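Local structure of elastinolytic metalloprotease (Pseudoalteromonas sp. CF6-2, 6IK4) at residues A[131-136]-A[142-147]; A[155-158]-A[163-166]; A[35-40]-A[98-103]. The protein is probably a zinc metalloendopeptidase of family M23, linked with elastin and bacterial peptidoglycan as substrates, this chain being the C-terminal catalytic part of a longer protein. One frame throughout, in Å; residues are numbered along the deposited sequence.

How the contacts relate
Contacts 1 and 2 belong to one four-stranded antiparallel sheet, their centres about 10 Å apart, and they meet where strands 140-143 and 157-160 run side by side: Asp-143 N lies 2.9 Å from Tyr-157 O, a probable hydrogen bond. Contact 1 joins a turn to this small sheet. Contact 3 belongs to the larger sheet, which supplies Asp-34 and His-120 to the zinc site that His-21 completes; its centre is about 23 Å from that of contact 1 and about 22 Å from that of contact 2. The side chains of Leu-132 in contact 1 and Phe-35 in contact 3 both come within about 9 Å of the zinc ion, and Phe-158 of contact 2 lies about 12 Å away.

Contact 1: residues A[131-136]-A[142-147]; sequences SLHNRY and IDVGNS
Asn-134 N donates to Ile-142 O at 2.9 Å and Ile-142 N donates to Arg-135 O at 2.9 Å, two backbone bonds that dock the type II beta turn from Leu-132 to Arg-135 onto strand 140-143. The turn leads into the hairpin of strands 136-137 and 140-143. Its third residue, Asn-134, has a positive phi, which asparagine tolerates better than most residues. Ser-131 OG accepts from His-133 N, forming an ST turn that steadies the entry.

His-133 extends the pairing with its side chain. With CG anti to the backbone N (chi1 -170°), the ring swings along the strand and ND1 accepts from Val-144 N at 3.1 Å. The bond is nearly straight (164°) and lies in the ring plane, so the imidazole does what a backbone carbonyl would do in a continued strand pair, which should help to hold the ring's rotation. Asp-143 lies beside it, pointing the same way, with the carboxylate almost perpendicular to the ring (89°) and OD2 3.6 Å from His-133 CE1. That carboxylate has a firmer partner in Arg-141, a salt bridge; Arg-141 also donates to Asn-134 OD1, which lies above one face of the imidazole, toward its rim.

On the side of Leu-132 the packing is apolar. Leu-132 CB touches Ile-142 CG2 at 4.0 Å and Val-144 CG1 at 4.2 Å, and the leucine also packs on Leu-123 of strand 119-125. The two methyls of Val-144 straddle His-133, a fit for a beta-branched residue: CG1 comes to 3.6 Å from His-133 N, and CG2 rests 3.5 Å from His-133 ND1.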
ATOM      1  N   SER A 131      -2.032  -2.866 -12.906  1.00 11.49           N
ATOM      2  CA  SER A 131      -0.681  -3.336 -12.624  1.00 16.43           C
ATOM      3  C   SER A 131       0.174  -2.200 -12.086  1.00 15.06           C
ATOM      4  O   SER A 131       0.044  -1.048 -12.513  1.00 12.90           O
ATOM      5  CB  SER A 131      -0.042  -3.915 -13.884  1.00 17.55           C
ATOM      6  OG  SER A 131       1.330  -4.202 -13.666  1.00 19.62           O
ATOM      7  N   LEU A 132       1.049  -2.528 -11.131  1.00 11.51           N
ATOM      8  CA  LEU A 132       2.033  -1.574 -10.634  1.00  9.24           C
ATOM      9  C   LEU A 132       3.245  -1.454 -11.540  1.00 12.88           C
ATOM     10  O   LEU A 132       4.090  -0.583 -11.301  1.00 14.78           O
ATOM     11  CB  LEU A 132       2.504  -1.966  -9.228  1.00 10.35           C
ATOM     12  CG  LEU A 132       1.493  -1.817  -8.085  1.00 11.66           C
ATOM     13  CD1 LEU A 132       2.079  -2.445  -6.814  1.00 11.04           C
ATOM     14  CD2 LEU A 132       1.144  -0.359  -7.856  1.00 11.13           C
ATOM     15  N   HIS A 133       3.355  -2.292 -12.567  1.00 10.69           N
ATOM     16  CA  HIS A 133       4.575  -2.324 -13.355  1.00 11.98           C
ATOM     17  C   HIS A 133       4.789  -1.004 -14.085  1.00 12.60           C
ATOM     18  O   HIS A 133       3.878  -0.486 -14.738  1.00 13.21           O
ATOM     19  CB  HIS A 133       4.544  -3.468 -14.360  1.00 11.86           C
ATOM     20  CG  HIS A 133       5.864  -3.699 -15.019  1.00 16.48           C
ATOM     21  ND1 HIS A 133       6.977  -4.100 -14.314  1.00 15.02           N
ATOM     22  CD2 HIS A 133       6.258  -3.571 -16.307  1.00 19.28           C
ATOM     23  CE1 HIS A 133       8.001  -4.211 -15.139  1.00 19.41           C
ATOM     24  NE2 HIS A 133       7.590  -3.896 -16.355  1.00 16.99           N
ATOM     25  N   ASN A 134       5.998  -0.468 -13.967  1.00 12.15           N
ATOM     26  CA  ASN A 134       6.382   0.811 -14.558  1.00 13.14           C
ATOM     27  C   ASN A 134       5.594   1.989 -14.002  1.00 16.67           C
ATOM     28  O   ASN A 134       5.646   3.083 -14.570  1.00 18.64           O
ATOM     29  CB  ASN A 134       6.274   0.768 -16.088  1.00 14.95           C
ATOM     30  CG  ASN A 134       7.366  -0.087 -16.716  1.00 18.69           C
ATOM     31  OD1 ASN A 134       8.428  -0.268 -16.131  1.00 18.03           O
ATOM     32  ND2 ASN A 134       7.112  -0.602 -17.916  1.00 20.34           N
ATOM     33  N   ARG A 135       4.869   1.805 -12.906  1.00 12.37           N
ATOM     34  CA  ARG A 135       4.294   2.943 -12.205  1.00 12.09           C
ATOM     35  C   ARG A 135       5.340   3.489 -11.229  1.00 12.38           C
ATOM     36  O   ARG A 135       6.355   2.847 -10.960  1.00 14.85           O
ATOM     37  CB  ARG A 135       3.013   2.542 -11.468  1.00 12.40           C
ATOM     38  CG  ARG A 135       1.911   1.970 -12.352  1.00 16.94           C
ATOM     39  CD  ARG A 135       1.196   3.059 -13.090  1.00 25.26           C
ATOM     40  NE  ARG A 135       0.172   2.527 -13.980  1.00 33.00           N
ATOM     41  CZ  ARG A 135      -0.563   3.281 -14.791  1.00 30.06           C
ATOM     42  NH1 ARG A 135      -0.382   4.599 -14.815  1.00 31.41           N
ATOM     43  NH2 ARG A 135      -1.474   2.718 -15.577  1.00 37.99           N
ATOM     44  N   TYR A 136       5.089   4.684 -10.698  1.00 10.84           N
ATOM     45  CA  TYR A 136       6.057   5.376  -9.857  1.00  8.85           C
ATOM     46  C   TYR A 136       5.461   5.696  -8.495  1.00 12.00           C
ATOM     47  O   TYR A 136       4.276   6.019  -8.383  1.00 12.46           O
ATOM     48  CB  TYR A 136       6.547   6.662 -10.521  1.00 10.58           C
ATOM     49  CG  TYR A 136       7.515   6.373 -11.631  1.00 13.55           C
ATOM     50  CD1 TYR A 136       7.067   5.996 -12.888  1.00 14.58           C
ATOM     51  CD2 TYR A 136       8.883   6.460 -11.418  1.00 11.22           C
ATOM     52  CE1 TYR A 136       7.962   5.721 -13.917  1.00 18.76           C
ATOM     53  CE2 TYR A 136       9.787   6.190 -12.445  1.00 15.72           C
ATOM     54  CZ  TYR A 136       9.317   5.815 -13.685  1.00 18.77           C
ATOM     55  OH  TYR A 136      10.217   5.535 -14.702  1.00 19.97           O
ATOM     56  N   ILE A 142       8.465   1.096 -10.067  1.00 11.13           N
ATOM     57  CA  ILE A 142       8.161  -0.244  -9.572  1.00 10.42           C
ATOM     58  C   ILE A 142       8.332  -1.233 -10.716  1.00 12.45           C
ATOM     59  O   ILE A 142       7.742  -1.067 -11.790  1.00 12.89           O
ATOM     60  CB  ILE A 142       6.733  -0.319  -9.002  1.00 10.22           C
ATOM     61  CG1 ILE A 142       6.549   0.701  -7.872  1.00 10.22           C
ATOM     62  CG2 ILE A 142       6.421  -1.756  -8.526  1.00 10.23           C
ATOM     63  CD1 ILE A 142       5.082   0.906  -7.477  1.00 12.73           C
ATOM     64  N   ASP A 143       9.139  -2.257 -10.497  1.00 10.93           N
ATOM     65  CA  ASP A 143       9.306  -3.324 -11.476  1.00 11.34           C
ATOM     66  C   ASP A 143       8.715  -4.587 -10.868  1.00 11.99           C
ATOM     67  O   ASP A 143       9.245  -5.099  -9.882  1.00 12.65           O
ATOM     68  CB  ASP A 143      10.778  -3.525 -11.832  1.00 12.92           C
ATOM     69  CG  ASP A 143      10.953  -4.375 -13.070  1.00 18.32           C
ATOM     70  OD1 ASP A 143      10.594  -5.571 -13.023  1.00 16.06           O
ATOM     71  OD2 ASP A 143      11.422  -3.843 -14.094  1.00 17.84           O
ATOM     72  N   VAL A 144       7.635  -5.103 -11.450  1.00 14.81           N
ATOM     73  CA  VAL A 144       6.988  -6.273 -10.850  1.00 14.42           C
ATOM     74  C   VAL A 144       7.745  -7.546 -11.230  1.00 18.73           C
ATOM     75  O   VAL A 144       8.488  -7.602 -12.212  1.00 16.52           O
ATOM     76  CB  VAL A 144       5.503  -6.370 -11.236  1.00 13.88           C
ATOM     77  CG1 VAL A 144       4.761  -5.076 -10.867  1.00 12.12           C
ATOM     78  CG2 VAL A 144       5.327  -6.743 -12.729  1.00 14.87           C
ATOM     79  N   GLY A 145       7.551  -8.588 -10.423  1.00 17.26           N
ATOM     80  CA  GLY A 145       8.197  -9.866 -10.640  1.00 15.54           C
ATOM     81  C   GLY A 145       7.399 -10.751 -11.573  1.00 19.65           C
ATOM     82  O   GLY A 145       6.510 -10.299 -12.297  1.00 17.99           O
ATOM     83  N   ASN A 146       7.718 -12.044 -11.543  1.00 20.55           N
ATOM     84  CA  ASN A 146       7.158 -12.991 -12.502  1.00 23.48           C
ATOM     85  C   ASN A 146       6.067 -13.874 -11.916  1.00 24.66           C
ATOM     86  O   ASN A 146       5.556 -14.759 -12.614  1.00 22.10           O
ATOM     87  CB  ASN A 146       8.279 -13.853 -13.089  1.00 23.54           C
ATOM     88  CG  ASN A 146       9.273 -13.036 -13.894  1.00 30.23           C
ATOM     89  OD1 ASN A 146       8.937 -11.971 -14.427  1.00 38.74           O
ATOM     90  ND2 ASN A 146      10.503 -13.524 -13.984  1.00 35.98           N
ATOM     91  N   SER A 147       5.697 -13.662 -10.660  1.00 18.35           N
ATOM     92  CA  SER A 147       4.598 -14.384 -10.033  1.00 18.45           C
ATOM     93  C   SER A 147       4.120 -13.547  -8.856  1.00 21.18           C
ATOM     94  O   SER A 147       4.802 -12.613  -8.427  1.00 19.18           O
ATOM     95  CB  SER A 147       5.030 -15.777  -9.570  1.00 21.94           C
ATOM     96  OG  SER A 147       6.061 -15.666  -8.610  1.00 23.72           O
TER

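Contact 2: residues A[155-158]-A[163-166]; sequences NFYF and RRTC
Tyr-157 places CG between its backbone N and carbonyl carbon (chi1 53°), and Arg-164 runs extended from CG to NE, a pair of conformations that lays the guanidinium flat on one face of the phenol ring. The planes are 2° apart, with centres 3.9 Å apart, and Arg-164 CZ makes a cation-pi contact. Arg-164 CD sits over the middle of the ring, 3.5 Å from its centroid, as a CH-pi partner, while Arg-164 NE lies 3.5 Å from Tyr-157 CZ. Arginine suits this place because its methylenes and its planar charged end can both cover an aromatic face. Each partner has a further, weak hydrogen bond: Arg-164 NH1 with Cys-153 O, and Tyr-157 OH with Arg-141 NH2. Replacing Tyr-157 with an alanine would probably leave the Arg-164 guanidinium without its stacking face and freer to turn.

Next along the strands, Phe-158 N donates to Thr-165 O at 2.9 Å and Thr-165 N to Phe-158 O at 2.7 Å. Aromatic and beta-branched, their side chains suit the sheet face they share, both touching Tyr-140 and Leu-171. Cys-166 is tied by a disulfide to Cys-153. Such reciprocal bonding is the antiparallel hydrogen-bonded pair of a beta hairpin, here strands 157-160 and 163-165 at the margin of the four-stranded sheet.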
ATOM      1  N   ASN A 155      13.896  -9.814 -10.542  1.00 15.88           N
ATOM      2  CA  ASN A 155      12.564  -9.684 -11.126  1.00 14.93           C
ATOM      3  C   ASN A 155      11.750  -8.551 -10.517  1.00 18.24           C
ATOM      4  O   ASN A 155      11.044  -7.838 -11.243  1.00 17.83           O
ATOM      5  CB  ASN A 155      11.772 -10.985 -10.949  1.00 14.01           C
ATOM      6  CG  ASN A 155      12.534 -12.207 -11.419  1.00 25.43           C
ATOM      7  OD1 ASN A 155      13.504 -12.089 -12.156  1.00 20.13           O
ATOM      8  ND2 ASN A 155      12.096 -13.384 -10.991  1.00 20.93           N
ATOM      9  N   PHE A 156      11.782  -8.406  -9.193  1.00 15.01           N
ATOM     10  CA  PHE A 156      10.988  -7.399  -8.499  1.00 13.56           C
ATOM     11  C   PHE A 156      11.915  -6.432  -7.785  1.00 16.10           C
ATOM     12  O   PHE A 156      12.801  -6.866  -7.037  1.00 14.44           O
ATOM     13  CB  PHE A 156      10.038  -8.017  -7.471  1.00 13.67           C
ATOM     14  CG  PHE A 156       9.378  -6.981  -6.602  1.00 10.56           C
ATOM     15  CD1 PHE A 156       8.295  -6.252  -7.090  1.00 11.52           C
ATOM     16  CD2 PHE A 156       9.884  -6.675  -5.342  1.00 12.82           C
ATOM     17  CE1 PHE A 156       7.703  -5.261  -6.311  1.00 14.19           C
ATOM     18  CE2 PHE A 156       9.296  -5.684  -4.557  1.00 13.17           C
ATOM     19  CZ  PHE A 156       8.208  -4.975  -5.049  1.00 10.68           C
ATOM     20  N   TYR A 157      11.677  -5.128  -7.968  1.00 12.24           N
ATOM     21  CA  TYR A 157      12.437  -4.124  -7.229  1.00 12.46           C
ATOM     22  C   TYR A 157      11.805  -2.749  -7.413  1.00 13.87           C
ATOM     23  O   TYR A 157      10.934  -2.544  -8.265  1.00 10.54           O
ATOM     24  CB  TYR A 157      13.901  -4.088  -7.670  1.00 13.94           C
ATOM     25  CG  TYR A 157      14.073  -3.935  -9.165  1.00 13.79           C
ATOM     26  CD1 TYR A 157      14.135  -2.679  -9.755  1.00 19.12           C
ATOM     27  CD2 TYR A 157      14.176  -5.051  -9.985  1.00 18.44           C
ATOM     28  CE1 TYR A 157      14.288  -2.527 -11.140  1.00 16.25           C
ATOM     29  CE2 TYR A 157      14.334  -4.918 -11.372  1.00 17.24           C
ATOM     30  CZ  TYR A 157      14.396  -3.656 -11.937  1.00 17.84           C
ATOM     31  OH  TYR A 157      14.548  -3.524 -13.294  1.00 21.08           O
ATOM     32  N   PHE A 158      12.249  -1.817  -6.570  1.00  9.75           N
ATOM     33  CA  PHE A 158      12.012  -0.390  -6.716  1.00 11.76           C
ATOM     34  C   PHE A 158      13.308   0.252  -7.197  1.00 13.39           C
ATOM     35  O   PHE A 158      14.375  -0.025  -6.644  1.00 14.17           O
ATOM     36  CB  PHE A 158      11.605   0.235  -5.381  1.00 10.52           C
ATOM     37  CG  PHE A 158      10.403  -0.389  -4.748  1.00 11.24           C
ATOM     38  CD1 PHE A 158      10.519  -1.535  -3.974  1.00 12.31           C
ATOM     39  CD2 PHE A 158       9.146   0.189  -4.900  1.00 13.05           C
ATOM     40  CE1 PHE A 158       9.403  -2.105  -3.374  1.00 11.43           C
ATOM     41  CE2 PHE A 158       8.027  -0.381  -4.302  1.00 15.89           C
ATOM     42  CZ  PHE A 158       8.159  -1.519  -3.527  1.00 13.19           C
ATOM     43  N   ARG A 163      19.495   2.944  -8.850  1.00 14.41           N
ATOM     44  CA  ARG A 163      19.807   1.941  -7.836  1.00 16.81           C
ATOM     45  C   ARG A 163      18.539   1.199  -7.424  1.00 19.96           C
ATOM     46  O   ARG A 163      17.458   1.788  -7.357  1.00 14.56           O
ATOM     47  CB  ARG A 163      20.475   2.597  -6.628  1.00 18.53           C
ATOM     48  CG  ARG A 163      21.838   3.246  -6.964  1.00 27.50           C
ATOM     49  CD  ARG A 163      23.015   2.245  -6.898  1.00 36.67           C
ATOM     50  NE  ARG A 163      22.865   1.079  -7.777  1.00 43.12           N
ATOM     51  CZ  ARG A 163      23.421   0.963  -8.982  1.00 38.14           C
ATOM     52  NH1 ARG A 163      24.178   1.942  -9.469  1.00 36.22           N
ATOM     53  NH2 ARG A 163      23.223  -0.137  -9.703  1.00 40.28           N
ATOM     54  N   ARG A 164      18.669  -0.098  -7.144  1.00 16.26           N
ATOM     55  CA  ARG A 164      17.513  -0.927  -6.829  1.00 15.53           C
ATOM     56  C   ARG A 164      17.388  -1.114  -5.330  1.00 17.14           C
ATOM     57  O   ARG A 164      18.387  -1.296  -4.630  1.00 19.18           O
ATOM     58  CB  ARG A 164      17.601  -2.306  -7.487  1.00 16.98           C
ATOM     59  CG  ARG A 164      17.666  -2.274  -8.987  1.00 25.41           C
ATOM     60  CD  ARG A 164      17.615  -3.682  -9.555  1.00 19.96           C
ATOM     61  NE  ARG A 164      17.796  -3.660 -10.999  1.00 30.01           N
ATOM     62  CZ  ARG A 164      17.854  -4.743 -11.762  1.00 30.80           C
ATOM     63  NH1 ARG A 164      17.746  -5.950 -11.217  1.00 31.31           N
ATOM     64  NH2 ARG A 164      18.022  -4.618 -13.069  1.00 32.99           N
ATOM     65  N   THR A 165      16.155  -1.075  -4.846  1.00 11.73           N
ATOM     66  CA  THR A 165      15.820  -1.529  -3.504  1.00 15.63           C
ATOM     67  C   THR A 165      14.946  -2.765  -3.635  1.00 18.93           C
ATOM     68  O   THR A 165      13.935  -2.733  -4.340  1.00 12.20           O
ATOM     69  CB  THR A 165      15.100  -0.426  -2.718  1.00 16.81           C
ATOM     70  OG1 THR A 165      15.974   0.700  -2.574  1.00 14.74           O
ATOM     71  CG2 THR A 165      14.683  -0.913  -1.329  1.00 13.10           C
ATOM     72  N   CYS A 166      15.347  -3.858  -2.993  1.00 12.75           N
ATOM     73  CA  CYS A 166      14.611  -5.104  -3.134  1.00 14.26           C
ATOM     74  C   CYS A 166      13.510  -5.209  -2.084  1.00 15.25           C
ATOM     75  O   CYS A 166      13.444  -4.435  -1.120  1.00 15.58           O
ATOM     76  CB  CYS A 166      15.541  -6.307  -3.008  1.00 25.68           C
ATOM     77  SG  CYS A 166      17.107  -6.156  -3.884  1.00 25.62           S
TER

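Contact 3: residues A[35-40]-A[98-103]; sequences FNNGSG and GRYANS
The ring of Tyr-100 meets Asn-37 N and a water at its hydroxyl edge, near the ring plane, while Asn-36 CA and Phe-35 O approach obliquely. The amide of Asn-37 stands at 90° to the ring. Pro-47, Pro-117, Val-49 and Val-119 pack against the tyrosine from other parts of the chain.

The polar part of the contact centres on the phenol oxygen. Tyr-100 OH accepts from Asn-37 N at 2.9 Å in a fairly straight bond (164°), and the water is 2.6 Å from Tyr-100 OH and 2.7 Å from Ser-39 OG, joining the two hydroxyls. Ser-39 OG is also hydrogen-bonded to Ser-44 OG. With CG set between the backbone N and the carbonyl carbon (chi1 61°), the ring of Tyr-100 reaches across the 8.5 Å between its CA and that of Asn-36; a tyrosine suits the place because it is long enough to span this gap and still ends in a polar atom.

The loop it meets is braced from within. Asn-36 OD1 accepts from Gly-38 N at 2.8 Å, an Asx turn, and Gly-38 has the positive phi that glycine adopts easily. Ser-39 N adds a weak bond to Asn-37 OD1 at 3.1 Å.

Two probable active-site histidines are near: the side chain of Asn-36 is about 4 Å from that of His-118 and that of Tyr-100 about 5 Å from that of His-79, both predicted proton donors or acceptors. Strands 119-125 and 73-81 separate strand 32-36 from strand 96-100 in the curled antiparallel sheet, so the tyrosine bridges two strands that are not neighbours; three residues on, Ser-103 takes the N-cap position of helix 104-107.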
ATOM      1  N   PHE A  35       3.134  -3.479   2.883  1.00  9.69           N
ATOM      2  CA  PHE A  35       4.099  -2.620   3.568  1.00 10.64           C
ATOM      3  C   PHE A  35       4.033  -2.837   5.075  1.00 11.77           C
ATOM      4  O   PHE A  35       2.941  -2.943   5.640  1.00  9.77           O
ATOM      5  CB  PHE A  35       3.819  -1.133   3.328  1.00  9.88           C
ATOM      6  CG  PHE A  35       3.976  -0.676   1.907  1.00  8.55           C
ATOM      7  CD1 PHE A  35       5.079  -1.039   1.151  1.00  9.04           C
ATOM      8  CD2 PHE A  35       3.018   0.141   1.339  1.00 12.77           C
ATOM      9  CE1 PHE A  35       5.229  -0.588  -0.141  1.00 12.32           C
ATOM     10  CE2 PHE A  35       3.146   0.589   0.039  1.00 15.03           C
ATOM     11  CZ  PHE A  35       4.253   0.233  -0.706  1.00 10.48           C
ATOM     12  N   ASN A  36       5.193  -2.836   5.739  1.00 10.73           N
ATOM     13  CA  ASN A  36       5.194  -2.808   7.202  1.00 12.99           C
ATOM     14  C   ASN A  36       6.474  -2.139   7.685  1.00 12.44           C
ATOM     15  O   ASN A  36       7.487  -2.140   6.985  1.00 13.26           O
ATOM     16  CB  ASN A  36       5.039  -4.217   7.792  1.00 10.77           C
ATOM     17  CG  ASN A  36       6.358  -4.992   7.843  1.00 15.78           C
ATOM     18  OD1 ASN A  36       7.072  -4.955   8.845  1.00 14.35           O
ATOM     19  ND2 ASN A  36       6.677  -5.708   6.765  1.00 12.26           N
ATOM     20  N   ASN A  37       6.428  -1.552   8.884  1.00  9.95           N
ATOM     21  CA  ASN A  37       7.594  -0.830   9.382  1.00 12.07           C
ATOM     22  C   ASN A  37       8.435  -1.654  10.347  1.00 16.05           C
ATOM     23  O   ASN A  37       9.307  -1.094  11.016  1.00 14.62           O
ATOM     24  CB  ASN A  37       7.177   0.488  10.048  1.00 11.75           C
ATOM     25  CG  ASN A  37       6.607   0.298  11.445  1.00 16.61           C
ATOM     26  OD1 ASN A  37       6.142  -0.786  11.813  1.00 14.21           O
ATOM     27  ND2 ASN A  37       6.622   1.379  12.235  1.00 18.12           N
ATOM     28  N   GLY A  38       8.185  -2.957  10.454  1.00 14.84           N
ATOM     29  CA  GLY A  38       8.995  -3.779  11.334  1.00 19.10           C
ATOM     30  C   GLY A  38       8.678  -3.655  12.809  1.00 22.32           C
ATOM     31  O   GLY A  38       9.538  -3.958  13.646  1.00 20.91           O
ATOM     32  N   SER A  39       7.459  -3.240  13.162  1.00 19.41           N
ATOM     33  CA  SER A  39       7.125  -3.027  14.565  1.00 22.85           C
ATOM     34  C   SER A  39       6.960  -4.330  15.339  1.00 18.82           C
ATOM     35  O   SER A  39       6.966  -4.300  16.573  1.00 26.81           O
ATOM     36  CB  SER A  39       5.843  -2.199  14.692  1.00 20.85           C
ATOM     37  OG  SER A  39       4.697  -3.001  14.443  1.00 22.16           O
ATOM     38  N   GLY A  40       6.785  -5.464  14.658  1.00 23.72           N
ATOM     39  CA  GLY A  40       6.651  -6.739  15.335  1.00 27.87           C
ATOM     40  C   GLY A  40       5.402  -7.475  14.887  1.00 26.71           C
ATOM     41  O   GLY A  40       4.830  -7.185  13.832  1.00 26.66           O
ATOM     42  N   GLY A  98      -5.394   6.051   9.306  1.00 14.87           N
ATOM     43  CA  GLY A  98      -5.659   4.980  10.242  1.00 11.64           C
ATOM     44  C   GLY A  98      -4.349   4.269  10.514  1.00 13.61           C
ATOM     45  O   GLY A  98      -3.291   4.667  10.028  1.00 16.85           O
ATOM     46  N   ARG A  99      -4.432   3.220  11.319  1.00 11.80           N
ATOM     47  CA  ARG A  99      -3.289   2.333  11.530  1.00 13.27           C
ATOM     48  C   ARG A  99      -3.501   1.059  10.729  1.00 13.07           C
ATOM     49  O   ARG A  99      -4.633   0.704  10.403  1.00 15.99           O
ATOM     50  CB  ARG A  99      -3.118   1.980  13.017  1.00 18.57           C
ATOM     51  CG  ARG A  99      -2.758   3.153  13.903  1.00 18.55           C
ATOM     52  CD  ARG A  99      -2.835   2.798  15.393  1.00 19.82           C
ATOM     53  NE  ARG A  99      -1.984   1.666  15.757  1.00 25.38           N
ATOM     54  CZ  ARG A  99      -1.953   1.113  16.973  1.00 39.72           C
ATOM     55  NH1 ARG A  99      -2.721   1.589  17.950  1.00 33.00           N
ATOM     56  NH2 ARG A  99      -1.146   0.087  17.220  1.00 37.19           N
ATOM     57  N   TYR A 100      -2.416   0.351  10.404  1.00 13.83           N
ATOM     58  CA  TYR A 100      -2.660  -1.022   9.992  1.00 14.19           C
ATOM     59  C   TYR A 100      -2.801  -1.849  11.256  1.00 16.47           C
ATOM     60  O   TYR A 100      -2.189  -1.543  12.282  1.00 13.88           O
ATOM     61  CB  TYR A 100      -1.611  -1.591   9.021  1.00 10.36           C
ATOM     62  CG  TYR A 100      -0.145  -1.715   9.392  1.00 12.82           C
ATOM     63  CD1 TYR A 100       0.312  -2.703  10.265  1.00 11.27           C
ATOM     64  CD2 TYR A 100       0.803  -0.917   8.755  1.00 13.73           C
ATOM     65  CE1 TYR A 100       1.673  -2.833  10.553  1.00 10.03           C
ATOM     66  CE2 TYR A 100       2.152  -1.045   9.025  1.00 11.79           C
ATOM     67  CZ  TYR A 100       2.582  -2.005   9.917  1.00 10.60           C
ATOM     68  OH  TYR A 100       3.930  -2.114  10.177  1.00 14.17           O
ATOM     69  N   ALA A 101      -3.689  -2.834  11.194  1.00 15.30           N
ATOM     70  CA  ALA A 101      -4.211  -3.471  12.394  1.00 18.04           C
ATOM     71  C   ALA A 101      -3.136  -4.275  13.108  1.00 15.98           C
ATOM     72  O   ALA A 101      -2.362  -4.997  12.480  1.00 17.37           O
ATOM     73  CB  ALA A 101      -5.378  -4.382  12.031  1.00 13.55           C
ATOM     74  N   ASN A 102      -3.094  -4.144  14.433  1.00 16.64           N
ATOM     75  CA  ASN A 102      -2.223  -4.966  15.262  1.00 13.91           C
ATOM     76  C   ASN A 102      -2.953  -6.171  15.848  1.00 20.97           C
ATOM     77  O   ASN A 102      -2.376  -6.898  16.664  1.00 22.44           O
ATOM     78  CB  ASN A 102      -1.586  -4.112  16.367  1.00 15.84           C
ATOM     79  CG  ASN A 102      -2.499  -3.914  17.583  1.00 20.52           C
ATOM     80  OD1 ASN A 102      -3.717  -4.079  17.511  1.00 19.84           O
ATOM     81  ND2 ASN A 102      -1.897  -3.550  18.705  1.00 24.76           N
ATOM     82  N   SER A 103      -4.199  -6.413  15.443  1.00 19.90           N
ATOM     83  CA  SER A 103      -4.918  -7.604  15.869  1.00 28.21           C
ATOM     84  C   SER A 103      -5.403  -8.377  14.650  1.00 27.86           C
ATOM     85  O   SER A 103      -5.819  -7.792  13.645  1.00 18.40           O
ATOM     86  CB  SER A 103      -6.086  -7.255  16.808  1.00 27.63           C
ATOM     87  OG  SER A 103      -7.225  -6.837  16.091  1.00 30.16           O
TER
HETATM   88  O   HOH W   1       4.410  -3.963  11.976  1.00 17.01           O